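Local atomic coordinates of hypothetical protein Rv1636 (Mycobacterium tuberculosis, PDB entry 1TQ8), a protein that is of unknown function but belongs to the universal stress protein A family and probably acts in the response to stress. Residues R36-A41 with H91-K96. Sequence-based numbering, arbitrary orientation.
Sequences RAAQIA and HNAGAK
Ala38, on the helix 28-41, sets its methyl against those of both Ala93 and Ala95, in the Schellman-capped end of helix 79-91 just before strand 97-103 of the parallel alpha/beta fold of universal stress proteins. The evidence is methyl to methyl: Ala38 CB lies 3.5 Å from Ala93 CB and 3.7 Å from Ala95 CB, and all three CB atoms are directed at the opposing segment. With no longer side chain intervening, the backbones come close, Ala38 CA and Ala95 CA being 4.9 Å apart. The side-chain contacts are thus apolar, and no hydrogen bond spans the two segments.

The loop's shape brings its two methyls to the same target. His91 to Gly94 form a type I turn, in which Gly94 N donates to His91 O at 2.7 Å; Ala95 N bonds back to a carbonyl in the last turn of helix 79-91, and Gly94, the C-prime residue, takes a positive phi, a conformation that suits glycine, since a beta carbon would crowd the carbonyl of Ala93. On the sheet side, Ala37, Ala41 and Ala95 all touch Leu47 of strand 46-52, and Lys96 is joined to Gly42 by a backbone hydrogen bond.

On the flank directed away from the loop, Arg36 and Gln39 face a second subunit, where Arg36 makes a cation-pi contact with Tyr17 of that subunit. Gln39 has CG anti to its own N (chi1 -177°), leading away from the loop, and a turn at chi2 (-77°) swings the amide toward Arg36, itself folded by two successive turns of like sign; the resulting bond from Arg36 NH1 to Gln39 OE1 is weak, 3.1 Å long with a bent N-H...O angle of 130°.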
ATOM      1  N   ARG A  36      18.404  14.782   0.885  1.00 41.64           N
ATOM      2  CA  ARG A  36      18.895  13.416   0.756  1.00 39.90           C
ATOM      3  C   ARG A  36      19.145  13.058  -0.704  1.00 39.53           C
ATOM      4  O   ARG A  36      20.136  12.408  -1.017  1.00 40.21           O
ATOM      5  CB  ARG A  36      17.910  12.425   1.379  1.00 40.20           C
ATOM      6  CG  ARG A  36      18.255  10.960   1.120  1.00 43.31           C
ATOM      7  CD  ARG A  36      19.629  10.593   1.672  1.00 44.68           C
ATOM      8  NE  ARG A  36      19.711  10.852   3.105  1.00 45.37           N
ATOM      9  CZ  ARG A  36      20.820  10.730   3.826  1.00 47.99           C
ATOM     10  NH1 ARG A  36      21.951  10.350   3.244  1.00 47.37           N
ATOM     11  NH2 ARG A  36      20.801  10.998   5.129  1.00 47.35           N
ATOM     12  N   ALA A  37      18.254  13.481  -1.598  1.00 38.51           N
ATOM     13  CA  ALA A  37      18.426  13.182  -3.018  1.00 37.00           C
ATOM     14  C   ALA A  37      19.663  13.901  -3.554  1.00 38.10           C
ATOM     15  O   ALA A  37      20.391  13.376  -4.402  1.00 36.33           O
ATOM     16  CB  ALA A  37      17.188  13.605  -3.804  1.00 35.26           C
ATOM     17  N   ALA A  38      19.888  15.114  -3.059  1.00 40.47           N
ATOM     18  CA  ALA A  38      21.043  15.905  -3.475  1.00 42.33           C
ATOM     19  C   ALA A  38      22.325  15.214  -3.021  1.00 42.98           C
ATOM     20  O   ALA A  38      23.292  15.113  -3.785  1.00 43.21           O
ATOM     21  CB  ALA A  38      20.963  17.301  -2.879  1.00 41.72           C
ATOM     22  N   GLN A  39      22.314  14.728  -1.781  1.00 42.47           N
ATOM     23  CA  GLN A  39      23.459  14.033  -1.201  1.00 43.73           C
ATOM     24  C   GLN A  39      23.818  12.801  -2.010  1.00 42.89           C
ATOM     25  O   GLN A  39      24.979  12.428  -2.087  1.00 43.59           O
ATOM     26  CB  GLN A  39      23.147  13.621   0.241  1.00 46.28           C
ATOM     27  CG  GLN A  39      24.302  12.943   0.989  1.00 53.80           C
ATOM     28  CD  GLN A  39      24.513  11.478   0.600  1.00 57.65           C
ATOM     29  OE1 GLN A  39      23.588  10.665   0.660  1.00 59.90           O
ATOM     30  NE2 GLN A  39      25.743  11.134   0.220  1.00 58.15           N
ATOM     31  N   ILE A  40      22.820  12.174  -2.620  1.00 42.67           N
ATOM     32  CA  ILE A  40      23.049  10.972  -3.406  1.00 41.05           C
ATOM     33  C   ILE A  40      23.488  11.304  -4.820  1.00 40.91           C
ATOM     34  O   ILE A  40      24.289  10.589  -5.413  1.00 39.37           O
ATOM     35  CB  ILE A  40      21.765  10.110  -3.484  1.00 41.13           C
ATOM     36  CG1 ILE A  40      21.328   9.717  -2.076  1.00 40.94           C
ATOM     37  CG2 ILE A  40      21.999   8.887  -4.365  1.00 39.34           C
ATOM     38  CD1 ILE A  40      20.036   8.951  -2.011  1.00 41.11           C
ATOM     39  N   ALA A  41      22.947  12.382  -5.374  1.00 41.34           N
ATOM     40  CA  ALA A  41      23.296  12.764  -6.735  1.00 44.43           C
ATOM     41  C   ALA A  41      24.720  13.311  -6.779  1.00 45.52           C
ATOM     42  O   ALA A  41      25.475  13.048  -7.716  1.00 43.82           O
ATOM     43  CB  ALA A  41      22.313  13.798  -7.251  1.00 43.89           C
ATOM     44  N   HIS A  91      21.579  22.462  -4.540  1.00 50.89           N
ATOM     45  CA  HIS A  91      22.956  22.923  -4.728  1.00 53.35           C
ATOM     46  C   HIS A  91      23.685  23.005  -3.381  1.00 51.84           C
ATOM     47  O   HIS A  91      24.757  22.428  -3.221  1.00 50.19           O
ATOM     48  CB  HIS A  91      22.973  24.286  -5.437  1.00 54.98           C
ATOM     49  CG  HIS A  91      22.677  24.207  -6.908  1.00 58.14           C
ATOM     50  ND1 HIS A  91      22.004  25.200  -7.591  1.00 59.73           N
ATOM     51  CD2 HIS A  91      22.966  23.254  -7.826  1.00 58.25           C
ATOM     52  CE1 HIS A  91      21.888  24.861  -8.863  1.00 58.16           C
ATOM     53  NE2 HIS A  91      22.463  23.684  -9.033  1.00 58.57           N
ATOM     54  N   ASN A  92      23.095  23.689  -2.408  1.00 51.65           N
ATOM     55  CA  ASN A  92      23.726  23.809  -1.103  1.00 53.19           C
ATOM     56  C   ASN A  92      23.970  22.467  -0.444  1.00 53.62           C
ATOM     57  O   ASN A  92      24.597  22.394   0.608  1.00 56.58           O
ATOM     58  CB  ASN A  92      22.885  24.676  -0.170  1.00 52.49           C
ATOM     59  CG  ASN A  92      22.637  26.053  -0.735  1.00 53.08           C
ATOM     60  OD1 ASN A  92      23.381  26.518  -1.601  1.00 52.63           O
ATOM     61  ND2 ASN A  92      21.600  26.722  -0.241  1.00 51.26           N
ATOM     62  N   ALA A  93      23.470  21.400  -1.049  1.00 54.00           N
ATOM     63  CA  ALA A  93      23.665  20.080  -0.478  1.00 53.47           C
ATOM     64  C   ALA A  93      24.703  19.302  -1.274  1.00 54.37           C
ATOM     65  O   ALA A  93      24.867  18.098  -1.083  1.00 55.71           O
ATOM     66  CB  ALA A  93      22.353  19.327  -0.443  1.00 53.80           C
ATOM     67  N   GLY A  94      25.397  19.987  -2.176  1.00 54.81           N
ATOM     68  CA  GLY A  94      26.428  19.329  -2.958  1.00 55.94           C
ATOM     69  C   GLY A  94      26.036  18.869  -4.348  1.00 57.69           C
ATOM     70  O   GLY A  94      26.899  18.439  -5.119  1.00 59.92           O
ATOM     71  N   ALA A  95      24.749  18.943  -4.675  1.00 56.23           N
ATOM     72  CA  ALA A  95      24.279  18.535  -5.991  1.00 54.30           C
ATOM     73  C   ALA A  95      24.713  19.590  -7.004  1.00 53.87           C
ATOM     74  O   ALA A  95      24.330  20.753  -6.891  1.00 54.09           O
ATOM     75  CB  ALA A  95      22.760  18.398  -5.978  1.00 54.82           C
ATOM     76  N   LYS A  96      25.508  19.185  -7.990  1.00 54.18           N
ATOM     77  CA  LYS A  96      26.004  20.110  -9.013  1.00 56.08           C
ATOM     78  C   LYS A  96      25.081  20.267 -10.218  1.00 56.76           C
ATOM     79  O   LYS A  96      24.837  21.380 -10.683  1.00 57.98           O
ATOM     80  CB  LYS A  96      27.375  19.656  -9.532  1.00 57.98           C
ATOM     81  CG  LYS A  96      28.516  19.674  -8.526  1.00 60.49           C
ATOM     82  CD  LYS A  96      29.071  21.075  -8.306  1.00 63.95           C
ATOM     83  CE  LYS A  96      30.415  21.026  -7.570  1.00 65.38           C
ATOM     84  NZ  LYS A  96      31.443  20.202  -8.301  1.00 65.06           N
TER